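Long-range contact in CREG-like beta-barrel domain-containing protein (Agrobacterium tumefaciens, PDB 3DNH), which is of unknown function but has the split-barrel fold of the pyridoxamine 5'-phosphate oxidase and CREG families, whose members often bind FMN: residues T41-L47 with R88-A94. Sequence-based numbering, arbitrary orientation.
Sequences TAALATL and RISVTLA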
loop_
_atom_site.group_PDB
_atom_site.type_symbol
_atom_site.label_atom_id
_atom_site.label_comp_id
_atom_site.label_asym_id
_atom_site.label_seq_id
_atom_site.Cartn_x
_atom_site.Cartn_y
_atom_site.Cartn_z
ATOM N N THR A 41 -0.347 0.817 7.302
ATOM C CA THR A 41 -1.025 0.173 6.196
ATOM C C THR A 41 -0.135 -0.882 5.558
ATOM O O THR A 41 1.078 -0.702 5.451
ATOM C CB THR A 41 -1.510 1.191 5.154
ATOM O OG1 THR A 41 -2.308 2.184 5.813
ATOM C CG2 THR A 41 -2.390 0.513 4.099
ATOM N N ALA A 42 -0.764 -2.004 5.211
ATOM C CA ALA A 42 -0.127 -3.145 4.599
ATOM C C ALA A 42 -0.900 -3.591 3.346
ATOM O O ALA A 42 -2.113 -3.574 3.334
ATOM C CB ALA A 42 -0.101 -4.295 5.593
ATOM N N ALA A 43 -0.170 -3.948 2.299
ATOM C CA ALA A 43 -0.701 -4.722 1.215
ATOM C C ALA A 43 -0.828 -6.163 1.716
ATOM O O ALA A 43 0.018 -6.664 2.455
ATOM C CB ALA A 43 0.260 -4.640 0.031
ATOM N N LEU A 44 -1.921 -6.827 1.346
ATOM C CA LEU A 44 -2.196 -8.184 1.776
ATOM C C LEU A 44 -2.564 -8.922 0.505
ATOM O O LEU A 44 -3.498 -8.493 -0.219
ATOM C CB LEU A 44 -3.457 -8.200 2.662
ATOM C CG LEU A 44 -3.766 -9.352 3.635
ATOM C CD1 LEU A 44 -5.288 -9.624 3.760
ATOM C CD2 LEU A 44 -2.966 -10.645 3.446
ATOM N N ALA A 45 -1.866 -10.024 0.269
ATOM C CA ALA A 45 -2.148 -10.912 -0.831
ATOM C C ALA A 45 -2.605 -12.279 -0.328
ATOM O O ALA A 45 -2.062 -12.849 0.634
ATOM C CB ALA A 45 -0.924 -11.046 -1.758
ATOM N N THR A 46 -3.550 -12.832 -1.073
ATOM C CA THR A 46 -4.305 -13.990 -0.701
ATOM C C THR A 46 -4.408 -14.782 -2.031
ATOM O O THR A 46 -4.095 -14.245 -3.109
ATOM C CB THR A 46 -5.593 -13.334 -0.156
ATOM O OG1 THR A 46 -5.747 -13.462 1.270
ATOM C CG2 THR A 46 -6.795 -13.368 -0.988
ATOM N N LEU A 47 -4.801 -16.053 -1.965
ATOM C CA LEU A 47 -4.917 -16.867 -3.187
ATOM C C LEU A 47 -6.363 -17.221 -3.510
ATOM O O LEU A 47 -7.125 -17.660 -2.638
ATOM C CB LEU A 47 -4.072 -18.155 -3.094
ATOM C CG LEU A 47 -2.534 -18.093 -2.950
ATOM C CD1 LEU A 47 -1.975 -19.507 -2.662
ATOM C CD2 LEU A 47 -1.848 -17.500 -4.197
ATOM N N ARG A 88 -2.037 -19.458 3.009
ATOM C CA ARG A 88 -0.802 -18.843 2.513
ATOM C C ARG A 88 -1.064 -17.400 2.065
ATOM O O ARG A 88 -1.935 -17.139 1.208
ATOM C CB ARG A 88 -0.192 -19.653 1.370
ATOM C CG ARG A 88 0.258 -21.029 1.810
ATOM C CD ARG A 88 0.840 -21.780 0.650
ATOM N NE ARG A 88 -0.178 -22.132 -0.318
ATOM C CZ ARG A 88 0.068 -22.725 -1.484
ATOM N NH1 ARG A 88 -0.939 -23.017 -2.280
ATOM N NH2 ARG A 88 1.310 -23.024 -1.855
ATOM N N ILE A 89 -0.349 -16.469 2.690
ATOM C CA ILE A 89 -0.511 -15.019 2.434
ATOM C C ILE A 89 0.838 -14.328 2.314
ATOM O O ILE A 89 1.875 -14.893 2.697
ATOM C CB ILE A 89 -1.346 -14.289 3.550
ATOM C CG1 ILE A 89 -0.675 -14.306 4.939
ATOM C CG2 ILE A 89 -2.768 -14.908 3.647
ATOM C CD1 ILE A 89 -1.278 -13.215 5.930
ATOM N N SER A 90 0.821 -13.098 1.780
ATOM C CA SER A 90 1.981 -12.223 1.805
ATOM C C SER A 90 1.525 -10.820 2.213
ATOM O O SER A 90 0.443 -10.391 1.823
ATOM C CB SER A 90 2.669 -12.180 0.433
ATOM O OG SER A 90 3.831 -11.351 0.458
ATOM N N VAL A 91 2.351 -10.099 2.979
ATOM C CA VAL A 91 2.055 -8.684 3.293
ATOM C C VAL A 91 3.258 -7.827 2.965
ATOM O O VAL A 91 4.389 -8.306 3.053
ATOM C CB VAL A 91 1.657 -8.444 4.790
ATOM C CG1 VAL A 91 0.447 -9.239 5.158
ATOM C CG2 VAL A 91 2.816 -8.822 5.736
ATOM N N THR A 92 3.010 -6.599 2.525
ATOM C CA THR A 92 4.090 -5.642 2.374
ATOM C C THR A 92 3.760 -4.461 3.241
ATOM O O THR A 92 2.705 -3.860 3.120
ATOM C CB THR A 92 4.368 -5.237 0.927
ATOM O OG1 THR A 92 4.729 -6.419 0.196
ATOM C CG2 THR A 92 5.551 -4.178 0.824
ATOM N N LEU A 93 4.690 -4.175 4.142
ATOM C CA LEU A 93 4.613 -3.037 5.007
ATOM C C LEU A 93 5.548 -1.946 4.510
ATOM O O LEU A 93 6.690 -2.219 4.112
ATOM C CB LEU A 93 4.967 -3.470 6.414
ATOM C CG LEU A 93 3.854 -4.147 7.210
ATOM C CD1 LEU A 93 3.450 -5.483 6.593
ATOM C CD2 LEU A 93 4.387 -4.399 8.646
ATOM N N ALA A 94 5.071 -0.700 4.525
ATOM C CA ALA A 94 5.931 0.417 4.157
ATOM C C ALA A 94 5.474 1.689 4.877
ATOM O O ALA A 94 4.283 1.777 5.215
ATOM C CB ALA A 94 5.925 0.609 2.657
HETATM O O HOH W 1 1.930 2.503 6.430
HETATM O O HOH W 2 -4.835 -17.230 0.599
#
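Ala45 and Ser90 grip each other through both backbone amides, and two residues along the ladder Ala43 and Thr92 do the same, a worked example of how antiparallel edges zip a barrel shut. These central backbone pairs are the tight part of the contact. The bond from Ala45 N to Ser90 O is short (2.8 Å) and nearly straight, 168° at the hydrogen, whereas Thr92 N reaches Ala43 O tilted 29° from the carbonyl plane. Between these hydrogen-bonded pairs lies the non-hydrogen-bonded pair Leu44 and Val91, where the alpha carbon of Val91 adds a CA-H...O contact to Ala43 O (3.0 Å).

Close apolar packing follows on the face bearing Leu44, Ile89 and Val91. Leu44 turns CG away from its own amide nitrogen (chi1 -160°), which brings CD2 4.0 Å from CD1 of Ile89, the two chains crossing at a slant, and the same methyl lies 4.1 Å from Val91 CG1. Nearby, Thr46 OG1 is buried with no polar partner in the model; across the strand pair it faces the CG2 methyl of Ile89, 4.1 Å away.

The ends are looser. Water replaces the direct bond between Leu47 N and Arg88 O, and a second water joins Thr41 N to Ala94 O. Leu47 CD1 rests against the guanidinium of Arg88, the partly exposed residue of the pair, 3.7 Å from NH1, while that nitrogen forms a salt bridge with Asp86; Arg88 also makes a cation-pi contact with Tyr53 of the second subunit.

The other face, with Ala43, Ala45, Ser90 and Thr92, meets the second subunit: Thr56 OG1 of that subunit hydrogen-bonds to Ser90 OG and Thr92 OG1, and the two copies of Ala43 pack together. Within the chain, the pairing closes the six-stranded antiparallel barrel, with strand 54-63 flanking 41-47, strand 106-115 flanking 88-93, and helix 78-85 lying against Leu44, Thr46 and Ile89.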